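Local coordinates for protein geranyltranstransferase (Marinomonas sp. MED121, PDB 4F62) that probably joins isopentenyl diphosphate to allylic diphosphates to build short isoprenoid chains, as a putative farnesyl-diphosphate synthase of the polyprenyl transferase group, at residues S14-Y19 and L52-A57; I214-Q219 and V263-Q268. All blocks are in the same frame, centred on the assembly; numbering follows the deposited sequence.

Starting at the N terminus, contact 1 comes first: it joins helix 5-23 to helix 48-60 and closes a loop whose 32 intervening residues include helix 31-41. The chain then builds helices 65-86 to 170-194 before it enters helix 201-226, and contact 2 closes a second loop by bringing helix 249-273 back against that helix. The two closures follow one another in series, neither nested nor crossed. The centres of contact 1 and contact 2 are about 23 Å apart. The nearest atoms of contact 1 and contact 2 are about 6 Å apart and do not touch. Side chains of helices 170-194 and 281-291 touch segments of both contacts, so the early and late parts of this all-helical fold share neighbours.

Contact 1: S14-Y19 and L52-A57; sequences SRVDQY and LTYASA
Tyr54 of helix 48-60 reaches across to Arg15 and Val16 of helix 5-23, joining two early helices of the all-alpha isoprenoid synthase fold. The backbones stay well apart, with Val16 CA 9.5 Å from Tyr54 CA, a gap that a long aromatic side chain is suited to span. From CB, Tyr54 sets CG anti to its own carbonyl carbon (chi1 -71°), which sends the ring out toward helix 5-23. Along one side of the ring CE1 meets Arg15 NE at 3.7 Å and also touches CD, while on the other CE2 approaches Val16 CB at 4.1 Å, close to the ring plane. CZ lies against the Arg15 methylenes CD and CG. At the tip, OH comes near Val16 CA and hydrogen-bonds to Asp68 of helix 65-86. Arginine suits the opposing place because its extended chain lays CG and CD, and then NE at the start of the guanidinium, along the phenol. The guanidinium plane is turned 55° from the ring, so the two do not stack flat; NE forms a salt bridge with the same Asp68 OD1 that binds the tyrosine hydroxyl, and NH1 hydrogen-bonds to Tyr11. This shared carboxylate probably helps to fix both side chains. With an alanine at Tyr54 the ring and hydroxyl are gone, which would probably leave a gap beside Arg15 CG and CD and Val16 CB and take from Asp68 the hydroxyl that bonds to OD1. Val16 touches the phenol through its branching carbon, CB standing 3.9 Å from Tyr54 OH.

Contact 2: I214-Q219 and V263-Q268; sequences IGLAFQ and VRLHEQ
Within the helical bundle of the polyprenyl synthetase family, helices 201-226 and 249-273 pack closely where Leu265 meets Leu216 and Ala217. The Ala217 and Leu265 CA atoms are 5.9 Å apart, an approach that the small alanine permits: its methyl CB rests 3.8 Å from Leu265 CB. Leu265 is the residue that both partners touch. With CG anti to its carbonyl carbon (chi1 -68°), it lays CD1 over the backbone of the facing helix, 3.6 Å from Ala217 N, while the same methyl touches Leu216 CG at 3.7 Å. Leu216 CB and CD2 also border this methyl, each at 3.9 Å from Leu265 CD1, so CD1 is held against three atoms of one leucine as well as against the alanine. The two leucine side chains meet at a slant. Helix 281-291 closes in through Ile291, which touches Ala217 and His266, and His266 NE2 hydrogen-bonds to Asn288. Elsewhere Leu216 touches Glu174 of helix 170-194. An alanine that lets two helices come close, with a leucine from the partner lying on it, is how helices 201-226 and 249-273 are joined here in the all-alpha isoprenoid synthase fold.

Contact 1: S14-Y19 and L52-A57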
ATOM      1  N   SER A  14      -7.553 -20.313  12.050  1.00 38.77           N
ATOM      2  CA  SER A  14      -8.806 -19.805  12.610  1.00 44.41           C
ATOM      3  C   SER A  14      -8.611 -18.378  13.119  1.00 45.32           C
ATOM      4  O   SER A  14      -9.433 -17.491  12.868  1.00 44.76           O
ATOM      5  CB  SER A  14      -9.296 -20.687  13.755  1.00 42.90           C
ATOM      6  OG  SER A  14      -9.510 -22.012  13.296  1.00 65.56           O
ATOM      7  N   ARG A  15      -7.510 -18.156  13.824  1.00 42.78           N
ATOM      8  CA  ARG A  15      -7.258 -16.853  14.417  1.00 44.54           C
ATOM      9  C   ARG A  15      -7.098 -15.755  13.360  1.00 45.84           C
ATOM     10  O   ARG A  15      -7.748 -14.702  13.452  1.00 42.70           O
ATOM     11  CB  ARG A  15      -6.048 -16.895  15.368  1.00 44.96           C
ATOM     12  CG  ARG A  15      -5.822 -15.581  16.110  1.00 43.43           C
ATOM     13  CD  ARG A  15      -4.770 -15.665  17.207  1.00 44.77           C
ATOM     14  NE  ARG A  15      -4.495 -14.326  17.729  1.00 47.88           N
ATOM     15  CZ  ARG A  15      -4.240 -14.042  19.002  1.00 45.20           C
ATOM     16  NH1 ARG A  15      -4.208 -15.008  19.905  1.00 42.84           N
ATOM     17  NH2 ARG A  15      -4.020 -12.782  19.369  1.00 43.06           N
ATOM     18  N   VAL A  16      -6.256 -15.975  12.349  1.00 40.35           N
ATOM     19  CA  VAL A  16      -6.059 -14.911  11.359  1.00 38.24           C
ATOM     20  C   VAL A  16      -7.304 -14.711  10.485  1.00 40.35           C
ATOM     21  O   VAL A  16      -7.612 -13.586  10.090  1.00 43.64           O
ATOM     22  CB  VAL A  16      -4.757 -15.079  10.515  1.00 37.43           C
ATOM     23  CG1 VAL A  16      -4.883 -16.223   9.501  1.00 37.02           C
ATOM     24  CG2 VAL A  16      -4.396 -13.768   9.804  1.00 35.33           C
ATOM     25  N   ASP A  17      -8.023 -15.795  10.202  1.00 40.53           N
ATOM     26  CA  ASP A  17      -9.226 -15.712   9.381  1.00 43.93           C
ATOM     27  C   ASP A  17     -10.342 -14.895  10.042  1.00 44.84           C
ATOM     28  O   ASP A  17     -10.934 -14.024   9.409  1.00 45.71           O
ATOM     29  CB  ASP A  17      -9.738 -17.108   9.017  1.00 47.33           C
ATOM     30  CG  ASP A  17      -8.861 -17.799   7.973  1.00 57.56           C
ATOM     31  OD1 ASP A  17      -7.901 -17.164   7.480  1.00 51.95           O
ATOM     32  OD2 ASP A  17      -9.146 -18.970   7.648  1.00 61.91           O
ATOM     33  N   GLN A  18     -10.638 -15.194  11.303  1.00 41.79           N
ATOM     34  CA  GLN A  18     -11.608 -14.407  12.064  1.00 49.05           C
ATOM     35  C   GLN A  18     -11.195 -12.939  12.155  1.00 46.62           C
ATOM     36  O   GLN A  18     -12.030 -12.042  12.044  1.00 46.35           O
ATOM     37  CB  GLN A  18     -11.778 -14.963  13.476  1.00 54.26           C
ATOM     38  CG  GLN A  18     -12.737 -16.123  13.593  1.00 78.85           C
ATOM     39  CD  GLN A  18     -12.825 -16.634  15.022  1.00 94.12           C
ATOM     40  OE1 GLN A  18     -13.647 -16.162  15.813  1.00100.11           O
ATOM     41  NE2 GLN A  18     -11.960 -17.587  15.366  1.00 94.22           N
ATOM     42  N   TYR A  19      -9.909 -12.692  12.371  1.00 41.83           N
ATOM     43  CA  TYR A  19      -9.428 -11.328  12.542  1.00 43.67           C
ATOM     44  C   TYR A  19      -9.533 -10.538  11.235  1.00 47.03           C
ATOM     45  O   TYR A  19      -9.974  -9.394  11.229  1.00 45.54           O
ATOM     46  CB  TYR A  19      -7.984 -11.350  13.041  1.00 43.76           C
ATOM     47  CG  TYR A  19      -7.386  -9.992  13.314  1.00 44.90           C
ATOM     48  CD1 TYR A  19      -7.600  -9.351  14.529  1.00 46.38           C
ATOM     49  CD2 TYR A  19      -6.581  -9.365  12.371  1.00 42.24           C
ATOM     50  CE1 TYR A  19      -7.036  -8.115  14.789  1.00 40.73           C
ATOM     51  CE2 TYR A  19      -6.021  -8.125  12.616  1.00 43.09           C
ATOM     52  CZ  TYR A  19      -6.246  -7.506  13.819  1.00 40.82           C
ATOM     53  OH  TYR A  19      -5.683  -6.272  14.072  1.00 45.16           O
ATOM     54  N   LEU A  52       3.937 -18.388  10.482  1.00 36.23           N
ATOM     55  CA  LEU A  52       5.291 -17.975  10.847  1.00 34.92           C
ATOM     56  C   LEU A  52       5.273 -16.783  11.795  1.00 36.30           C
ATOM     57  O   LEU A  52       6.072 -16.712  12.724  1.00 38.68           O
ATOM     58  CB  LEU A  52       6.087 -17.582   9.599  1.00 31.97           C
ATOM     59  CG  LEU A  52       6.533 -18.729   8.690  1.00 39.95           C
ATOM     60  CD1 LEU A  52       7.086 -18.148   7.392  1.00 38.95           C
ATOM     61  CD2 LEU A  52       7.579 -19.605   9.390  1.00 36.09           C
ATOM     62  N   THR A  53       4.372 -15.836  11.549  1.00 32.05           N
ATOM     63  CA  THR A  53       4.279 -14.634  12.379  1.00 32.72           C
ATOM     64  C   THR A  53       3.908 -14.987  13.815  1.00 40.43           C
ATOM     65  O   THR A  53       4.551 -14.535  14.775  1.00 36.85           O
ATOM     66  CB  THR A  53       3.246 -13.651  11.808  1.00 37.25           C
ATOM     67  OG1 THR A  53       3.528 -13.441  10.417  1.00 35.64           O
ATOM     68  CG2 THR A  53       3.298 -12.295  12.545  1.00 34.32           C
ATOM     69  N   TYR A  54       2.875 -15.806  13.974  1.00 38.74           N
ATOM     70  CA  TYR A  54       2.446 -16.180  15.315  1.00 38.59           C
ATOM     71  C   TYR A  54       3.507 -17.038  15.994  1.00 37.30           C
ATOM     72  O   TYR A  54       3.693 -16.937  17.210  1.00 34.83           O
ATOM     73  CB  TYR A  54       1.121 -16.940  15.277  1.00 35.01           C
ATOM     74  CG  TYR A  54      -0.075 -16.090  14.916  1.00 42.77           C
ATOM     75  CD1 TYR A  54      -0.503 -15.060  15.753  1.00 41.40           C
ATOM     76  CD2 TYR A  54      -0.798 -16.332  13.752  1.00 40.99           C
ATOM     77  CE1 TYR A  54      -1.613 -14.280  15.429  1.00 41.38           C
ATOM     78  CE2 TYR A  54      -1.915 -15.559  13.421  1.00 43.36           C
ATOM     79  CZ  TYR A  54      -2.319 -14.542  14.260  1.00 40.66           C
ATOM     80  OH  TYR A  54      -3.425 -13.790  13.930  1.00 39.76           O
ATOM     81  N   ALA A  55       4.178 -17.894  15.215  1.00 33.60           N
ATOM     82  CA  ALA A  55       5.197 -18.805  15.771  1.00 42.05           C
ATOM     83  C   ALA A  55       6.393 -18.028  16.309  1.00 42.11           C
ATOM     84  O   ALA A  55       6.958 -18.370  17.344  1.00 41.43           O
ATOM     85  CB  ALA A  55       5.668 -19.823  14.714  1.00 38.98           C
ATOM     86  N   SER A  56       6.780 -16.977  15.598  1.00 36.62           N
ATOM     87  CA  SER A  56       7.917 -16.163  16.017  1.00 39.44           C
ATOM     88  C   SER A  56       7.581 -15.345  17.256  1.00 39.51           C
ATOM     89  O   SER A  56       8.404 -15.226  18.163  1.00 44.89           O
ATOM     90  CB  SER A  56       8.355 -15.233  14.888  1.00 43.82           C
ATOM     91  OG  SER A  56       8.698 -16.011  13.761  1.00 58.49           O
ATOM     92  N   ALA A  57       6.377 -14.779  17.292  1.00 38.46           N
ATOM     93  CA  ALA A  57       5.923 -14.059  18.486  1.00 42.19           C
ATOM     94  C   ALA A  57       5.981 -14.973  19.707  1.00 48.77           C
ATOM     95  O   ALA A  57       6.438 -14.570  20.775  1.00 45.98           O
ATOM     96  CB  ALA A  57       4.511 -13.518  18.297  1.00 37.72           C
TER

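Contact 2: I214-Q219 and V263-Q268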
ATOM      1  N   ILE A 214      14.736 -21.039   5.085  1.00 40.35           N
ATOM      2  CA  ILE A 214      13.444 -21.663   4.802  1.00 43.86           C
ATOM      3  C   ILE A 214      12.843 -21.167   3.482  1.00 36.94           C
ATOM      4  O   ILE A 214      12.291 -21.952   2.699  1.00 39.29           O
ATOM      5  CB  ILE A 214      12.458 -21.401   5.963  1.00 56.52           C
ATOM      6  CG1 ILE A 214      12.850 -22.264   7.155  1.00 51.73           C
ATOM      7  CG2 ILE A 214      11.037 -21.715   5.556  1.00 66.23           C
ATOM      8  CD1 ILE A 214      12.951 -23.698   6.804  1.00 63.30           C
ATOM      9  N   GLY A 215      12.963 -19.864   3.238  1.00 39.55           N
ATOM     10  CA  GLY A 215      12.471 -19.269   2.004  1.00 39.44           C
ATOM     11  C   GLY A 215      13.142 -19.831   0.767  1.00 40.27           C
ATOM     12  O   GLY A 215      12.479 -20.193  -0.215  1.00 38.25           O
ATOM     13  N   LEU A 216      14.467 -19.912   0.795  1.00 39.09           N
ATOM     14  CA  LEU A 216      15.177 -20.466  -0.345  1.00 40.53           C
ATOM     15  C   LEU A 216      14.873 -21.966  -0.477  1.00 41.15           C
ATOM     16  O   LEU A 216      14.568 -22.451  -1.576  1.00 42.53           O
ATOM     17  CB  LEU A 216      16.684 -20.201  -0.217  1.00 46.03           C
ATOM     18  CG  LEU A 216      17.590 -20.639  -1.371  1.00 51.61           C
ATOM     19  CD1 LEU A 216      17.046 -20.158  -2.722  1.00 45.83           C
ATOM     20  CD2 LEU A 216      19.011 -20.112  -1.140  1.00 52.33           C
ATOM     21  N   ALA A 217      14.928 -22.694   0.639  1.00 41.57           N
ATOM     22  CA  ALA A 217      14.725 -24.145   0.613  1.00 41.82           C
ATOM     23  C   ALA A 217      13.425 -24.551  -0.075  1.00 46.11           C
ATOM     24  O   ALA A 217      13.388 -25.534  -0.830  1.00 44.09           O
ATOM     25  CB  ALA A 217      14.773 -24.725   2.021  1.00 41.69           C
ATOM     26  N   PHE A 218      12.361 -23.794   0.164  1.00 41.36           N
ATOM     27  CA  PHE A 218      11.082 -24.159  -0.435  1.00 47.98           C
ATOM     28  C   PHE A 218      11.082 -23.931  -1.948  1.00 41.47           C
ATOM     29  O   PHE A 218      10.480 -24.709  -2.692  1.00 43.62           O
ATOM     30  CB  PHE A 218       9.895 -23.498   0.296  1.00 52.32           C
ATOM     31  CG  PHE A 218       9.301 -22.314  -0.408  1.00 52.59           C
ATOM     32  CD1 PHE A 218       8.442 -22.480  -1.502  1.00 57.88           C
ATOM     33  CD2 PHE A 218       9.540 -21.031   0.069  1.00 63.72           C
ATOM     34  CE1 PHE A 218       7.881 -21.379  -2.141  1.00 63.98           C
ATOM     35  CE2 PHE A 218       8.980 -19.920  -0.556  1.00 68.71           C
ATOM     36  CZ  PHE A 218       8.148 -20.091  -1.661  1.00 69.97           C
ATOM     37  N   GLN A 219      11.775 -22.890  -2.411  1.00 35.17           N
ATOM     38  CA  GLN A 219      11.913 -22.693  -3.854  1.00 33.89           C
ATOM     39  C   GLN A 219      12.748 -23.793  -4.500  1.00 41.52           C
ATOM     40  O   GLN A 219      12.392 -24.299  -5.571  1.00 41.90           O
ATOM     41  CB  GLN A 219      12.485 -21.305  -4.173  1.00 37.90           C
ATOM     42  CG  GLN A 219      11.529 -20.154  -3.839  1.00 46.72           C
ATOM     43  CD  GLN A 219      10.373 -20.016  -4.832  1.00 50.51           C
ATOM     44  OE1 GLN A 219      10.213 -20.827  -5.747  1.00 48.15           O
ATOM     45  NE2 GLN A 219       9.567 -18.973  -4.651  1.00 50.79           N
ATOM     46  N   VAL A 263      18.660 -29.937   1.984  1.00 38.05           N
ATOM     47  CA  VAL A 263      19.030 -30.502   3.273  1.00 43.68           C
ATOM     48  C   VAL A 263      19.886 -29.523   4.080  1.00 41.24           C
ATOM     49  O   VAL A 263      19.639 -29.304   5.267  1.00 42.05           O
ATOM     50  CB  VAL A 263      19.744 -31.854   3.120  1.00 48.34           C
ATOM     51  CG1 VAL A 263      20.430 -32.241   4.424  1.00 56.62           C
ATOM     52  CG2 VAL A 263      18.749 -32.930   2.702  1.00 49.01           C
ATOM     53  N   ARG A 264      20.863 -28.901   3.431  1.00 41.90           N
ATOM     54  CA  ARG A 264      21.713 -27.942   4.135  1.00 42.60           C
ATOM     55  C   ARG A 264      20.938 -26.735   4.661  1.00 38.97           C
ATOM     56  O   ARG A 264      21.156 -26.291   5.786  1.00 41.60           O
ATOM     57  CB  ARG A 264      22.860 -27.457   3.255  1.00 41.26           C
ATOM     58  CG  ARG A 264      23.634 -26.323   3.897  1.00 46.88           C
ATOM     59  CD  ARG A 264      24.667 -25.751   2.966  1.00 58.37           C
ATOM     60  NE  ARG A 264      25.189 -24.469   3.438  1.00 66.69           N
ATOM     61  CZ  ARG A 264      26.151 -24.338   4.351  1.00 70.74           C
ATOM     62  NH1 ARG A 264      26.568 -23.126   4.697  1.00 72.37           N
ATOM     63  NH2 ARG A 264      26.703 -25.416   4.908  1.00 67.76           N
ATOM     64  N   LEU A 265      20.052 -26.190   3.839  1.00 35.29           N
ATOM     65  CA  LEU A 265      19.263 -25.030   4.241  1.00 36.73           C
ATOM     66  C   LEU A 265      18.332 -25.401   5.406  1.00 39.41           C
ATOM     67  O   LEU A 265      18.164 -24.637   6.351  1.00 42.50           O
ATOM     68  CB  LEU A 265      18.454 -24.492   3.058  1.00 38.60           C
ATOM     69  CG  LEU A 265      19.292 -23.863   1.933  1.00 41.71           C
ATOM     70  CD1 LEU A 265      18.399 -23.513   0.756  1.00 37.77           C
ATOM     71  CD2 LEU A 265      20.003 -22.606   2.426  1.00 41.44           C
ATOM     72  N   HIS A 266      17.744 -26.589   5.326  1.00 37.59           N
ATOM     73  CA  HIS A 266      16.868 -27.084   6.370  1.00 41.69           C
ATOM     74  C   HIS A 266      17.627 -27.181   7.694  1.00 42.89           C
ATOM     75  O   HIS A 266      17.148 -26.716   8.734  1.00 43.15           O
ATOM     76  CB  HIS A 266      16.312 -28.451   5.966  1.00 42.80           C
ATOM     77  CG  HIS A 266      15.142 -28.888   6.815  1.00 64.15           C
ATOM     78  ND1 HIS A 266      14.222 -29.815   6.352  1.00 74.05           N
ATOM     79  CD2 HIS A 266      14.757 -28.529   8.037  1.00 64.94           C
ATOM     80  CE1 HIS A 266      13.317 -30.002   7.295  1.00 73.78           C
ATOM     81  NE2 HIS A 266      13.601 -29.243   8.329  1.00 66.79           N
ATOM     82  N   GLU A 267      18.807 -27.788   7.649  1.00 40.15           N
ATOM     83  CA  GLU A 267      19.660 -27.911   8.831  1.00 46.01           C
ATOM     84  C   GLU A 267      20.066 -26.556   9.392  1.00 45.29           C
ATOM     85  O   GLU A 267      20.102 -26.368  10.609  1.00 44.24           O
ATOM     86  CB  GLU A 267      20.913 -28.723   8.506  1.00 47.46           C
ATOM     87  CG  GLU A 267      20.621 -30.175   8.207  1.00 58.65           C
ATOM     88  CD  GLU A 267      21.855 -30.943   7.778  1.00 65.24           C
ATOM     89  OE1 GLU A 267      22.879 -30.305   7.430  1.00 64.01           O
ATOM     90  OE2 GLU A 267      21.788 -32.192   7.789  1.00 68.62           O
ATOM     91  N   GLN A 268      20.388 -25.620   8.505  1.00 41.03           N
ATOM     92  CA  GLN A 268      20.768 -24.281   8.919  1.00 40.63           C
ATOM     93  C   GLN A 268      19.614 -23.588   9.624  1.00 45.77           C
ATOM     94  O   GLN A 268      19.817 -22.894  10.622  1.00 43.22           O
ATOM     95  CB  GLN A 268      21.172 -23.437   7.713  1.00 48.48           C
ATOM     96  CG  GLN A 268      22.586 -23.677   7.224  1.00 61.01           C
ATOM     97  CD  GLN A 268      22.970 -22.687   6.144  1.00 73.25           C
ATOM     98  OE1 GLN A 268      22.122 -22.250   5.359  1.00 70.49           O
ATOM     99  NE2 GLN A 268      24.241 -22.304   6.114  1.00 80.35           N
TER